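Local coordinates for conserved membrane protein (Chlamydia abortus, PDB 6GZU) that acts as a secreted effector that combines deubiquitinating and acetylating activities and induces Golgi fragmentation, at residues A[54-59]-A[171-176]; A[100-105]-A[137-142]; A[143-148]-A[185-190]; A[152-157]-A[191-196]. One frame throughout, in Å; residues are numbered along the deposited sequence. Where two conformers were deposited one is given.

Contact 1 (A[54-59]-A[171-176])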
loop_
_atom_site.group_PDB
_atom_site.type_symbol
_atom_site.label_atom_id
_atom_site.label_comp_id
_atom_site.label_asym_id
_atom_site.label_seq_id
_atom_site.Cartn_x
_atom_site.Cartn_y
_atom_site.Cartn_z
ATOM N N ALA A 54 4.833 6.181 -7.754
ATOM C CA ALA A 54 4.424 6.616 -6.424
ATOM C C ALA A 54 5.471 6.300 -5.362
ATOM O O ALA A 54 5.837 7.156 -4.509
ATOM C CB ALA A 54 3.055 6.013 -6.041
ATOM N N VAL A 55 5.994 5.084 -5.400
ATOM C CA VAL A 55 7.042 4.687 -4.473
ATOM C C VAL A 55 8.285 5.547 -4.642
ATOM O O VAL A 55 8.856 6.034 -3.642
ATOM C CB VAL A 55 7.394 3.190 -4.711
ATOM C CG1 VAL A 55 8.662 2.815 -3.946
ATOM C CG2 VAL A 55 6.223 2.276 -4.307
ATOM N N LEU A 56 8.751 5.711 -5.879
ATOM C CA LEU A 56 9.941 6.530 -6.103
ATOM C C LEU A 56 9.749 7.959 -5.641
ATOM O O LEU A 56 10.635 8.522 -4.980
ATOM C CB LEU A 56 10.355 6.519 -7.571
ATOM C CG LEU A 56 10.748 5.150 -8.103
ATOM C CD1 LEU A 56 10.936 5.147 -9.646
ATOM C CD2 LEU A 56 12.056 4.730 -7.433
ATOM N N LYS A 57 8.587 8.549 -5.900
ATOM C CA LYS A 57 8.357 9.931 -5.425
ATOM C C LYS A 57 8.322 9.965 -3.898
ATOM O O LYS A 57 8.873 10.883 -3.277
ATOM C CB LYS A 57 7.055 10.524 -5.987
ATOM C CG LYS A 57 7.147 10.920 -7.480
ATOM C CD LYS A 57 5.778 11.336 -8.037
ATOM C CE LYS A 57 5.261 12.597 -7.326
ATOM N NZ LYS A 57 6.235 13.743 -7.417
ATOM N N ASP A 58 7.709 8.965 -3.258
ATOM C CA ASP A 58 7.618 9.023 -1.784
ATOM C C ASP A 58 8.973 8.842 -1.101
ATOM O O ASP A 58 9.184 9.344 -0.004
ATOM C CB ASP A 58 6.598 7.993 -1.264
ATOM C CG ASP A 58 5.195 8.390 -1.555
ATOM O OD1 ASP A 58 4.945 9.608 -1.615
ATOM O OD2 ASP A 58 4.329 7.528 -1.683
ATOM N N LEU A 59 9.919 8.187 -1.786
ATOM C CA LEU A 59 11.292 8.059 -1.275
ATOM C C LEU A 59 12.202 9.160 -1.794
ATOM O O LEU A 59 13.436 9.092 -1.619
ATOM C CB LEU A 59 11.874 6.696 -1.690
ATOM C CG LEU A 59 11.088 5.558 -1.013
ATOM C CD1 LEU A 59 11.499 4.197 -1.654
ATOM C CD2 LEU A 59 11.411 5.606 0.439
ATOM N N THR A 171 14.375 -3.658 -8.029
ATOM C CA THR A 171 15.675 -3.417 -8.650
ATOM C C THR A 171 16.132 -1.988 -8.385
ATOM O O THR A 171 17.294 -1.753 -8.000
ATOM C CB THR A 171 15.581 -3.691 -10.131
ATOM O OG1 THR A 171 15.316 -5.096 -10.288
ATOM C CG2 THR A 171 16.940 -3.346 -10.853
ATOM N N ARG A 172 15.251 -1.004 -8.597
ATOM C CA ARG A 172 15.640 0.384 -8.368
ATOM C C ARG A 172 15.978 0.703 -6.922
ATOM O O ARG A 172 16.937 1.463 -6.659
ATOM C CB ARG A 172 14.579 1.356 -8.881
ATOM C CG ARG A 172 14.359 1.227 -10.421
ATOM C CD ARG A 172 13.533 2.439 -10.868
ATOM N NE ARG A 172 13.031 2.289 -12.224
ATOM C CZ ARG A 172 13.775 2.539 -13.275
ATOM N NH1 ARG A 172 15.013 2.973 -13.081
ATOM N NH2 ARG A 172 13.295 2.423 -14.509
ATOM N N LEU A 173 15.210 0.165 -5.976
ATOM C CA LEU A 173 15.482 0.424 -4.568
ATOM C C LEU A 173 16.741 -0.299 -4.110
ATOM O O LEU A 173 17.452 0.217 -3.252
ATOM C CB LEU A 173 14.309 0.056 -3.668
ATOM C CG LEU A 173 13.027 0.838 -3.999
ATOM C CD1 LEU A 173 12.019 0.592 -2.918
ATOM C CD2 LEU A 173 13.348 2.377 -4.092
ATOM N N GLY A 174 17.038 -1.476 -4.681
ATOM C CA GLY A 174 18.296 -2.152 -4.349
ATOM C C GLY A 174 19.542 -1.370 -4.697
ATOM O O GLY A 174 20.617 -1.522 -4.081
ATOM N N ASN A 175 19.407 -0.481 -5.662
ATOM C CA ASN A 175 20.549 0.337 -6.080
ATOM C C ASN A 175 20.778 1.501 -5.096
ATOM O O ASN A 175 21.828 2.168 -5.137
ATOM C CB ASN A 175 20.295 0.925 -7.469
ATOM C CG ASN A 175 20.293 -0.115 -8.579
ATOM O OD1 ASN A 175 20.945 -1.157 -8.488
ATOM N ND2 ASN A 175 19.568 0.183 -9.656
ATOM N N VAL A 176 19.786 1.787 -4.271
ATOM C CA VAL A 176 19.853 2.929 -3.341
ATOM C C VAL A 176 20.110 2.488 -1.912
ATOM O O VAL A 176 20.839 3.160 -1.175
ATOM C CB VAL A 176 18.526 3.767 -3.414
ATOM C CG1 VAL A 176 18.490 4.893 -2.321
ATOM C CG2 VAL A 176 18.371 4.356 -4.831
#
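Leu173 and Leu56 face each other between the two segments, and CD2 of Leu56 lies 4.3 Å from CD2 of Leu173. The CA atoms of Leu56 and Leu173 stay 8.4 Å apart, so side-chain ends alone close the gap. The other branch of Leu56 turns to Arg172. The Arg172 chain runs extended from CG to NE (chi2 -167°, chi3 -168°), and its CD passes 3.9 Å from CD1 of Leu56. These two side chains cross at about a right angle. Arg172 NE forms a salt bridge with Glu52, one turn back from Leu56.

In the fold, helix 159-174 is the connecting helix of a beta-alpha-beta unit in the Ulp1-like domain. Helix 51-58 lies beside it on the same face of the central sheet, where Val55 and Leu173 both touch Val140.

The closest touch on Leu173 comes from Leu59. The CD2 methyl of Leu173 lies 3.6 Å from CD1 of Leu59. CD1 of Leu173 is 3.9 Å from that same Leu59 CD1, so one methyl meets both branches of the leucine opposite. The two side chains again cross at about a right angle. CD1 of Leu173 also meets CG1 of Val55, at 4.2 Å. No hydrogen bond crosses between 54-59 and 171-176. Leu59 is the first residue past its helix, next to the zinc ligand His60, and Asp58 OD1 is hydrogen-bonded to NE2 of His80, another zinc ligand.

Contact 2 (A[100-105]-A[137-142])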
loop_
_atom_site.group_PDB
_atom_site.type_symbol
_atom_site.label_atom_id
_atom_site.label_comp_id
_atom_site.label_asym_id
_atom_site.label_seq_id
_atom_site.Cartn_x
_atom_site.Cartn_y
_atom_site.Cartn_z
ATOM N N ILE A 100 8.596 1.601 6.545
ATOM C CA ILE A 100 7.672 0.686 5.906
ATOM C C ILE A 100 6.647 1.537 5.170
ATOM O O ILE A 100 6.016 2.444 5.778
ATOM C CB ILE A 100 6.978 -0.241 6.927
ATOM C CG1 ILE A 100 8.029 -1.050 7.694
ATOM C CG2 ILE A 100 5.940 -1.134 6.192
ATOM C CD1 ILE A 100 7.503 -1.917 8.767
ATOM N N TYR A 101 6.478 1.268 3.869
ATOM C CA TYR A 101 5.608 2.066 3.006
ATOM C C TYR A 101 4.550 1.141 2.446
ATOM O O TYR A 101 4.874 0.203 1.728
ATOM C CB TYR A 101 6.435 2.676 1.860
ATOM C CG TYR A 101 7.422 3.735 2.320
ATOM C CD1 TYR A 101 8.515 3.402 3.117
ATOM C CD2 TYR A 101 7.292 5.076 1.897
ATOM C CE1 TYR A 101 9.410 4.409 3.548
ATOM C CE2 TYR A 101 8.192 6.072 2.288
ATOM C CZ TYR A 101 9.236 5.724 3.125
ATOM O OH TYR A 101 10.123 6.696 3.562
ATOM N N ALA A 102 3.278 1.388 2.753
ATOM C CA ALA A 102 2.235 0.457 2.355
ATOM C C ALA A 102 1.193 1.099 1.443
ATOM O O ALA A 102 0.532 2.065 1.873
ATOM C CB ALA A 102 1.576 -0.177 3.572
ATOM N N TYR A 103 1.004 0.558 0.235
ATOM C CA TYR A 103 0.199 1.188 -0.795
ATOM C C TYR A 103 -0.977 0.342 -1.194
ATOM O O TYR A 103 -0.826 -0.741 -1.780
ATOM C CB TYR A 103 1.047 1.325 -2.084
ATOM C CG TYR A 103 2.213 2.267 -1.937
ATOM C CD1 TYR A 103 3.421 1.839 -1.355
ATOM C CD2 TYR A 103 2.077 3.604 -2.300
ATOM C CE1 TYR A 103 4.477 2.748 -1.188
ATOM C CE2 TYR A 103 3.107 4.529 -2.120
ATOM C CZ TYR A 103 4.286 4.107 -1.542
ATOM O OH TYR A 103 5.295 5.038 -1.387
ATOM N N PRO A 104 -2.179 0.858 -0.957
ATOM C CA PRO A 104 -3.377 0.203 -1.536
ATOM C C PRO A 104 -3.294 0.318 -3.051
ATOM O O PRO A 104 -2.995 1.403 -3.599
ATOM C CB PRO A 104 -4.541 1.057 -0.986
ATOM C CG PRO A 104 -3.948 1.673 0.306
ATOM C CD PRO A 104 -2.513 1.962 -0.034
ATOM N N LEU A 105 -3.551 -0.784 -3.749
ATOM C CA LEU A 105 -3.398 -0.843 -5.190
ATOM C C LEU A 105 -4.713 -1.364 -5.772
ATOM O O LEU A 105 -5.137 -2.470 -5.418
ATOM C CB LEU A 105 -2.175 -1.711 -5.573
ATOM C CG LEU A 105 -1.669 -1.632 -7.018
ATOM C CD1 LEU A 105 -0.260 -2.104 -7.211
ATOM C CD2 LEU A 105 -2.548 -2.611 -7.827
ATOM N N LEU A 137 -2.305 -4.926 -1.997
ATOM C CA LEU A 137 -1.420 -4.074 -1.177
ATOM C C LEU A 137 0.025 -4.329 -1.588
ATOM O O LEU A 137 0.447 -5.485 -1.677
ATOM C CB LEU A 137 -1.597 -4.440 0.304
ATOM C CG LEU A 137 -0.755 -3.625 1.295
ATOM C CD1 LEU A 137 -1.248 -2.171 1.300
ATOM C CD2 LEU A 137 -0.803 -4.247 2.704
ATOM N N VAL A 138 0.812 -3.266 -1.764
ATOM C CA VAL A 138 2.265 -3.401 -2.018
ATOM C C VAL A 138 2.929 -2.750 -0.815
ATOM O O VAL A 138 2.679 -1.574 -0.482
ATOM C CB VAL A 138 2.673 -2.673 -3.314
ATOM C CG1 VAL A 138 4.217 -2.596 -3.451
ATOM C CG2 VAL A 138 2.076 -3.376 -4.532
ATOM N N ILE A 139 3.789 -3.498 -0.132
ATOM C CA ILE A 139 4.538 -2.957 0.985
ATOM C C ILE A 139 6.022 -2.885 0.595
ATOM O O ILE A 139 6.614 -3.885 0.144
ATOM C CB ILE A 139 4.432 -3.880 2.229
ATOM C CG1 ILE A 139 2.974 -4.104 2.640
ATOM C CG2 ILE A 139 5.297 -3.268 3.403
ATOM C CD1 ILE A 139 2.800 -5.203 3.682
ATOM N N VAL A 140 6.655 -1.736 0.806
ATOM C CA VAL A 140 8.108 -1.598 0.676
ATOM C C VAL A 140 8.645 -1.514 2.088
ATOM O O VAL A 140 8.255 -0.626 2.867
ATOM C CB VAL A 140 8.485 -0.352 -0.151
ATOM C CG1 VAL A 140 10.000 -0.098 -0.089
ATOM C CG2 VAL A 140 8.003 -0.537 -1.591
ATOM N N ASN A 141 9.532 -2.446 2.438
ATOM C CA ASN A 141 10.143 -2.475 3.766
ATOM C C ASN A 141 11.627 -2.224 3.583
ATOM O O ASN A 141 12.364 -3.085 3.056
ATOM C CB ASN A 141 9.863 -3.809 4.484
ATOM C CG ASN A 141 10.343 -3.837 5.911
ATOM O OD1 ASN A 141 11.413 -3.310 6.234
ATOM N ND2 ASN A 141 9.578 -4.478 6.788
ATOM N N LEU A 142 12.078 -1.027 3.952
ATOM C CA LEU A 142 13.473 -0.675 3.706
ATOM C C LEU A 142 14.435 -1.452 4.617
ATOM O O LEU A 142 15.594 -1.726 4.236
ATOM C CB LEU A 142 13.689 0.846 3.912
ATOM C CG LEU A 142 12.875 1.819 3.020
ATOM C CD1 LEU A 142 13.178 3.253 3.417
ATOM C CD2 LEU A 142 13.208 1.593 1.533
#
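Chi1 of Ile100 (-59°) and of Ile139 (-57°) brings each CG1 beside its own backbone N. Each CG2 is left anti to N, and the two CG2 methyls of Ile100 and Ile139 meet at 3.6 Å, with the side chains side by side and pointing the same way. Strands 100-107 and 134-141 form an antiparallel pair at the middle of the mixed sheet of this Ulp1-like domain. The N-to-C directions of the two segments lie 168° apart, close to antiparallel.

Tyr101 and Val140 form one hydrogen-bonded pair, with Tyr101 N to Val140 O at 2.8 Å. Tyr103 and Val138 form the next, in which Val138 N reaches Tyr103 O at 3.0 Å. Both pairs are bonded in both directions.

On the face of Ile100, Ala102 and Ile139, the CD1 methyl of Leu137 tucks in under the neighbouring strand. It sits 3.4 Å from Tyr103 O and 4.1 Å from Ala102 CB. Helix 204-217 packs on this face through Leu212. The tyrosine face carries helix 51-58 instead, where Tyr103 OH is hydrogen-bonded to Asp58 OD2. Here CE1 of Tyr101 touches CD1 of Leu142 at 3.9 Å. The Leu105 and Val138 side chains cross obliquely, with Leu105 CD1 3.8 Å from Val138 CG2. The Tyr103 ring turns its edge to Val138 O, which lies in the ring plane, 3.6 Å from CD1 of Tyr103.

Contact 3 (A[143-148]-A[185-190])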
loop_
_atom_site.group_PDB
_atom_site.type_symbol
_atom_site.label_atom_id
_atom_site.label_comp_id
_atom_site.label_asym_id
_atom_site.label_seq_id
_atom_site.Cartn_x
_atom_site.Cartn_y
_atom_site.Cartn_z
ATOM N N ASP A 143 13.980 -1.792 5.824
ATOM C CA ASP A 143 14.842 -2.485 6.783
ATOM C C ASP A 143 15.098 -3.916 6.333
ATOM O O ASP A 143 16.220 -4.423 6.450
ATOM C CB ASP A 143 14.210 -2.488 8.191
ATOM C CG ASP A 143 14.343 -1.152 8.904
ATOM O OD1 ASP A 143 15.430 -0.506 8.847
ATOM O OD2 ASP A 143 13.357 -0.750 9.545
ATOM N N ARG A 144 14.069 -4.540 5.763
ATOM C CA ARG A 144 14.159 -5.943 5.348
ATOM C C ARG A 144 14.528 -6.095 3.875
ATOM O O ARG A 144 14.768 -7.225 3.404
ATOM C CB ARG A 144 12.851 -6.703 5.665
ATOM C CG ARG A 144 12.701 -6.969 7.161
ATOM C CD ARG A 144 11.335 -7.458 7.510
ATOM N NE ARG A 144 11.044 -8.760 6.931
ATOM C CZ ARG A 144 11.237 -9.934 7.541
ATOM N NH1 ARG A 144 11.791 -9.998 8.742
ATOM N NH2 ARG A 144 10.867 -11.055 6.939
ATOM N N ARG A 145 14.628 -4.969 3.165
ATOM C CA ARG A 145 14.955 -4.947 1.712
ATOM C C ARG A 145 14.010 -5.893 0.973
ATOM O O ARG A 145 14.438 -6.832 0.237
ATOM C CB ARG A 145 16.414 -5.287 1.427
ATOM C CG ARG A 145 17.342 -4.319 2.114
ATOM C CD ARG A 145 18.809 -4.620 1.686
ATOM N NE ARG A 145 19.177 -4.044 0.410
ATOM C CZ ARG A 145 19.334 -4.722 -0.715
ATOM N NH1 ARG A 145 18.991 -6.012 -0.801
ATOM N NH2 ARG A 145 19.771 -4.073 -1.803
ATOM N N GLU A 146 12.713 -5.649 1.154
ATOM C CA GLU A 146 11.724 -6.496 0.510
ATOM C C GLU A 146 10.588 -5.668 -0.029
ATOM O O GLU A 146 10.230 -4.606 0.528
ATOM C CB GLU A 146 11.204 -7.575 1.483
ATOM C CG GLU A 146 10.414 -7.052 2.668
ATOM C CD GLU A 146 10.079 -8.114 3.743
ATOM O OE1 GLU A 146 10.781 -9.140 3.816
ATOM O OE2 GLU A 146 9.075 -7.968 4.509
ATOM N N VAL A 147 9.991 -6.199 -1.088
ATOM C CA VAL A 147 8.728 -5.702 -1.642
ATOM C C VAL A 147 7.729 -6.822 -1.490
ATOM O O VAL A 147 7.886 -7.895 -2.084
ATOM C CB VAL A 147 8.901 -5.282 -3.146
ATOM C CG1 VAL A 147 7.565 -4.746 -3.728
ATOM C CG2 VAL A 147 10.036 -4.267 -3.325
ATOM N N VAL A 148 6.742 -6.599 -0.618
ATOM C CA VAL A 148 5.718 -7.594 -0.360
ATOM C C VAL A 148 4.426 -7.246 -1.092
ATOM O O VAL A 148 3.941 -6.119 -1.007
ATOM C CB VAL A 148 5.437 -7.676 1.177
ATOM C CG1 VAL A 148 4.269 -8.661 1.483
ATOM C CG2 VAL A 148 6.738 -8.113 1.873
ATOM N N SER A 185 22.040 -5.349 -4.729
ATOM C CA SER A 185 21.143 -6.425 -5.173
ATOM C C SER A 185 19.684 -5.990 -5.105
ATOM O O SER A 185 19.302 -5.213 -4.236
ATOM C CB SER A 185 21.363 -7.638 -4.265
ATOM O OG SER A 185 21.072 -7.340 -2.898
ATOM N N PRO A 186 18.826 -6.527 -5.985
ATOM C CA PRO A 186 17.414 -6.161 -5.883
ATOM C C PRO A 186 16.821 -6.537 -4.531
ATOM O O PRO A 186 17.225 -7.552 -3.944
ATOM C CB PRO A 186 16.767 -7.008 -6.975
ATOM C CG PRO A 186 17.832 -7.169 -8.007
ATOM C CD PRO A 186 19.100 -7.303 -7.209
ATOM N N PHE A 187 15.873 -5.751 -4.044
ATOM C CA PHE A 187 15.086 -6.193 -2.898
ATOM C C PHE A 187 14.418 -7.525 -3.278
ATOM O O PHE A 187 14.103 -7.792 -4.467
ATOM C CB PHE A 187 13.966 -5.186 -2.589
ATOM C CG PHE A 187 14.410 -3.975 -1.824
ATOM C CD1 PHE A 187 15.738 -3.588 -1.751
ATOM C CD2 PHE A 187 13.472 -3.229 -1.137
ATOM C CE1 PHE A 187 16.084 -2.448 -1.038
ATOM C CE2 PHE A 187 13.819 -2.115 -0.433
ATOM C CZ PHE A 187 15.144 -1.730 -0.357
ATOM N N ILE A 188 14.145 -8.375 -2.281
ATOM C CA ILE A 188 13.384 -9.597 -2.577
ATOM C C ILE A 188 11.921 -9.263 -2.787
ATOM O O ILE A 188 11.393 -8.415 -2.068
ATOM C CB ILE A 188 13.572 -10.623 -1.460
ATOM C CG1 ILE A 188 12.921 -11.939 -1.824
ATOM C CG2 ILE A 188 13.008 -10.097 -0.119
ATOM C CD1 ILE A 188 13.285 -13.041 -0.874
ATOM N N VAL A 189 11.284 -9.868 -3.787
ATOM C CA VAL A 189 9.842 -9.750 -4.003
ATOM C C VAL A 189 9.153 -10.964 -3.410
ATOM O O VAL A 189 9.457 -12.124 -3.748
ATOM C CB VAL A 189 9.512 -9.632 -5.528
ATOM C CG1 VAL A 189 7.953 -9.616 -5.772
ATOM C CG2 VAL A 189 10.182 -8.379 -6.129
ATOM N N LYS A 190 8.151 -10.715 -2.572
ATOM C CA LYS A 190 7.387 -11.794 -1.942
ATOM C C LYS A 190 5.889 -11.609 -2.270
ATOM O O LYS A 190 5.258 -10.679 -1.773
ATOM C CB LYS A 190 7.551 -11.738 -0.399
ATOM C CG LYS A 190 8.997 -11.932 0.096
ATOM C CD LYS A 190 9.098 -11.835 1.624
ATOM C CE LYS A 190 10.509 -12.208 2.076
ATOM N NZ LYS A 190 10.728 -11.981 3.561
HETATM O O HOH W 1 8.407 -10.629 5.190
#
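Glu146 OE1 is gripped from opposite faces of its carboxylate plane. Lys190 NZ comes in on the syn side, 31° out of that plane, at 2.9 Å from OE1. Arg144 NE reaches Glu146 OE1 at 3.1 Å, from 51° above the plane. Both are salt bridges. Chi1 of Glu146 (66°) puts CG in the crowded position between backbone N and carbonyl carbon, and Lys190 comes to meet the acid with a chain extended beyond CG. The two cations come close, with Arg144 NH2 and Lys190 NZ 3.5 Å apart. Water 1 accepts from both of them and donates to Glu146 OE2 at 2.8 Å. The shared acid and this water probably offset the repulsion. Arg144 NH2 has a further salt bridge to Asp220, and Glu146 OE2 bonds the hydroxyl of Tyr215.

Strands 146-150 and 188-191 are parallel neighbours, joined through helix 159-174 as a beta-alpha-beta crossover. Strand 188-191 is one of the two edge strands of the sheet. Val147 N donates to Ile188 O at 2.8 Å.

On the side of strand 134-141, Arg145 and Glu146 both face Asn141, a G1 beta bulge. CA of Arg145 sits 3.5 Å from the ring centroid of Phe187, a CH-pi contact over the face. The Arg145 chain bends at chi3, and Phe187 CD1 lies over one face of its guanidinium. NH2 of Arg145 donates to Ser185 O at 2.7 Å, while NH1 makes a weak bond to Ser185 OG, itself hydrogen-bonded to Asp179.

Contact 4 (A[152-157]-A[191-196])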
loop_
_atom_site.group_PDB
_atom_site.type_symbol
_atom_site.label_atom_id
_atom_site.label_comp_id
_atom_site.label_asym_id
_atom_site.label_seq_id
_atom_site.Cartn_x
_atom_site.Cartn_y
_atom_site.Cartn_z
ATOM N N SER A 152 -5.561 -11.010 -1.658
ATOM C CA SER A 152 -6.377 -12.035 -1.022
ATOM C C SER A 152 -6.952 -13.024 -2.018
ATOM O O SER A 152 -7.385 -14.114 -1.609
ATOM C CB SER A 152 -7.517 -11.423 -0.181
ATOM O OG SER A 152 -8.211 -10.376 -0.873
ATOM N N LEU A 153 -6.948 -12.689 -3.316
ATOM C CA LEU A 153 -7.386 -13.640 -4.335
ATOM C C LEU A 153 -6.196 -14.306 -5.058
ATOM O O LEU A 153 -6.411 -15.002 -6.078
ATOM C CB LEU A 153 -8.303 -12.934 -5.323
ATOM C CG LEU A 153 -9.705 -12.656 -4.767
ATOM C CD1 LEU A 153 -10.581 -11.907 -5.757
ATOM C CD2 LEU A 153 -10.427 -13.959 -4.347
ATOM N N ALA A 154 -4.970 -14.082 -4.516
ATOM C CA ALA A 154 -3.678 -14.650 -4.977
ATOM C C ALA A 154 -3.220 -14.185 -6.331
ATOM O O ALA A 154 -2.100 -13.664 -6.457
ATOM C CB ALA A 154 -3.724 -16.206 -4.960
ATOM N N ASN A 155 -4.009 -14.430 -7.374
ATOM C CA ASN A 155 -3.570 -14.099 -8.734
ATOM C C ASN A 155 -4.579 -13.319 -9.538
ATOM O O ASN A 155 -4.696 -13.505 -10.722
ATOM C CB ASN A 155 -3.089 -15.318 -9.504
ATOM C CG ASN A 155 -1.752 -15.750 -9.045
ATOM O OD1 ASN A 155 -0.699 -15.119 -9.377
ATOM N ND2 ASN A 155 -1.747 -16.788 -8.229
ATOM N N PHE A 156 -5.314 -12.453 -8.867
ATOM C CA PHE A 156 -6.265 -11.619 -9.575
ATOM C C PHE A 156 -5.627 -10.721 -10.631
ATOM O O PHE A 156 -6.210 -10.529 -11.702
ATOM C CB PHE A 156 -7.014 -10.760 -8.579
ATOM C CG PHE A 156 -8.208 -10.036 -9.161
ATOM C CD1 PHE A 156 -8.044 -8.786 -9.769
ATOM C CD2 PHE A 156 -9.486 -10.569 -9.099
ATOM C CE1 PHE A 156 -9.107 -8.084 -10.295
ATOM C CE2 PHE A 156 -10.543 -9.874 -9.625
ATOM C CZ PHE A 156 -10.378 -8.640 -10.245
ATOM N N ILE A 157 -4.447 -10.165 -10.339
ATOM C CA ILE A 157 -3.787 -9.330 -11.307
ATOM C C ILE A 157 -2.849 -10.162 -12.186
ATOM O O ILE A 157 -1.994 -10.912 -11.681
ATOM C CB ILE A 157 -2.954 -8.209 -10.640
ATOM C CG1 ILE A 157 -3.785 -7.486 -9.567
ATOM C CG2 ILE A 157 -2.429 -7.222 -11.711
ATOM C CD1 ILE A 157 -3.031 -6.250 -9.020
ATOM N N LYS A 191 5.340 -12.466 -3.125
ATOM C CA LYS A 191 3.910 -12.446 -3.407
ATOM C C LYS A 191 3.352 -13.489 -2.431
ATOM O O LYS A 191 3.336 -14.699 -2.710
ATOM C CB LYS A 191 3.670 -12.813 -4.876
ATOM C CG LYS A 191 4.329 -11.748 -5.837
ATOM C CD LYS A 191 4.075 -12.090 -7.319
ATOM C CE LYS A 191 2.640 -11.780 -7.796
ATOM N NZ LYS A 191 2.420 -12.259 -9.204
ATOM N N VAL A 192 2.848 -13.022 -1.280
ATOM C CA VAL A 192 2.734 -13.896 -0.111
ATOM C C VAL A 192 1.537 -14.836 -0.128
ATOM O O VAL A 192 1.582 -15.888 0.517
ATOM C CB VAL A 192 2.711 -13.100 1.210
ATOM C CG1 VAL A 192 4.110 -12.472 1.419
ATOM C CG2 VAL A 192 1.594 -12.049 1.206
ATOM N N ILE A 193 0.464 -14.498 -0.851
ATOM C CA ILE A 193 -0.726 -15.374 -0.905
ATOM C C ILE A 193 -0.634 -16.267 -2.145
ATOM O O ILE A 193 -0.682 -15.774 -3.294
ATOM C CB ILE A 193 -2.010 -14.517 -0.973
ATOM C CG1 ILE A 193 -2.043 -13.533 0.182
ATOM C CG2 ILE A 193 -3.272 -15.382 -1.012
ATOM C CD1 ILE A 193 -1.806 -14.199 1.530
ATOM N N LYS A 194 -0.502 -17.574 -1.927
ATOM C CA LYS A 194 -0.385 -18.497 -3.042
ATOM C C LYS A 194 -1.715 -19.135 -3.361
ATOM O O LYS A 194 -1.925 -19.575 -4.486
ATOM C CB LYS A 194 0.667 -19.574 -2.780
ATOM C CG LYS A 194 2.043 -19.069 -2.410
ATOM C CD LYS A 194 2.527 -17.843 -3.229
ATOM C CE LYS A 194 2.660 -18.046 -4.759
ATOM N NZ LYS A 194 3.502 -16.932 -5.411
ATOM N N THR A 195 -2.591 -19.239 -2.362
ATOM C CA THR A 195 -3.915 -19.853 -2.496
ATOM C C THR A 195 -4.910 -18.803 -2.039
ATOM O O THR A 195 -4.740 -18.211 -0.984
ATOM C CB THR A 195 -4.018 -21.091 -1.584
ATOM O OG1 THR A 195 -3.087 -22.085 -2.041
ATOM C CG2 THR A 195 -5.421 -21.690 -1.626
ATOM N N PRO A 196 -5.972 -18.565 -2.813
ATOM C CA PRO A 196 -6.913 -17.508 -2.395
ATOM C C PRO A 196 -7.467 -17.729 -1.002
ATOM O O PRO A 196 -7.856 -18.854 -0.648
ATOM C CB PRO A 196 -8.043 -17.627 -3.414
ATOM C CG PRO A 196 -7.357 -18.244 -4.643
ATOM C CD PRO A 196 -6.311 -19.146 -4.122
HETATM O O HOH W 2 -0.091 -13.511 -4.749
HETATM O O HOH W 3 -0.445 -11.950 -9.497
#
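Pro196 leans on residues 152-154 with each atom of its ring side chain. CB lies 4.0 Å from Ser152 O. CG comes next and sits 3.7 Å from Leu153 O. CD, where the ring returns toward N, meets the Ala154 methyl, with 4.0 Å between Pro196 CD and Ala154 CB. That methyl is also 3.5 Å from Ile193 O. The Ile193 CG2 branch reaches Ala154 from the same segment.

Ala154 is the middle of a classic gamma turn. Its phi and psi are 67° and -60°, and Asn155 N bonds Leu153 O at 2.8 Å. No direct hydrogen bond joins 152-157 to 191-196. Water 2 bridges them instead, donating to Ala154 O at 2.6 Å and to Ile193 O at 2.8 Å. Lys191 NZ donates to water 3 and forms a salt bridge with Asp163.

Segment 152-157 directly follows Asp151. Leu153 N and Phe156 N hydrogen-bond to OD1 and OD2 of Asp151, respectively, Ser152 touches Cys204, and the Phe156 ring meets His134. This setting is consistent with the Cys-His-Asp catalytic triad of Ulp1-family cysteine proteases, with the loop at 152-157 flanking the acid.

How the contacts relate
From the N terminus, segment 54-59 opens the longest loop, which contact 1 closes at 171-176. Contact 2 opens and closes entirely within it, pairing two central strands. Contact 3 starts at 143-148, just after contact 2 has closed, and ends at 185-190. It therefore crosses contact 1. Contact 4 starts at 152-157 and ends at 191-196, crossing both contact 1 and contact 3. Contacts 2 and 3 share the sheet through backbone bonds between strands 134-141 and 146-150. Contact 1 joins two helices that lie on one face of that sheet, and contact 4 joins the loops that follow the strands of contact 3.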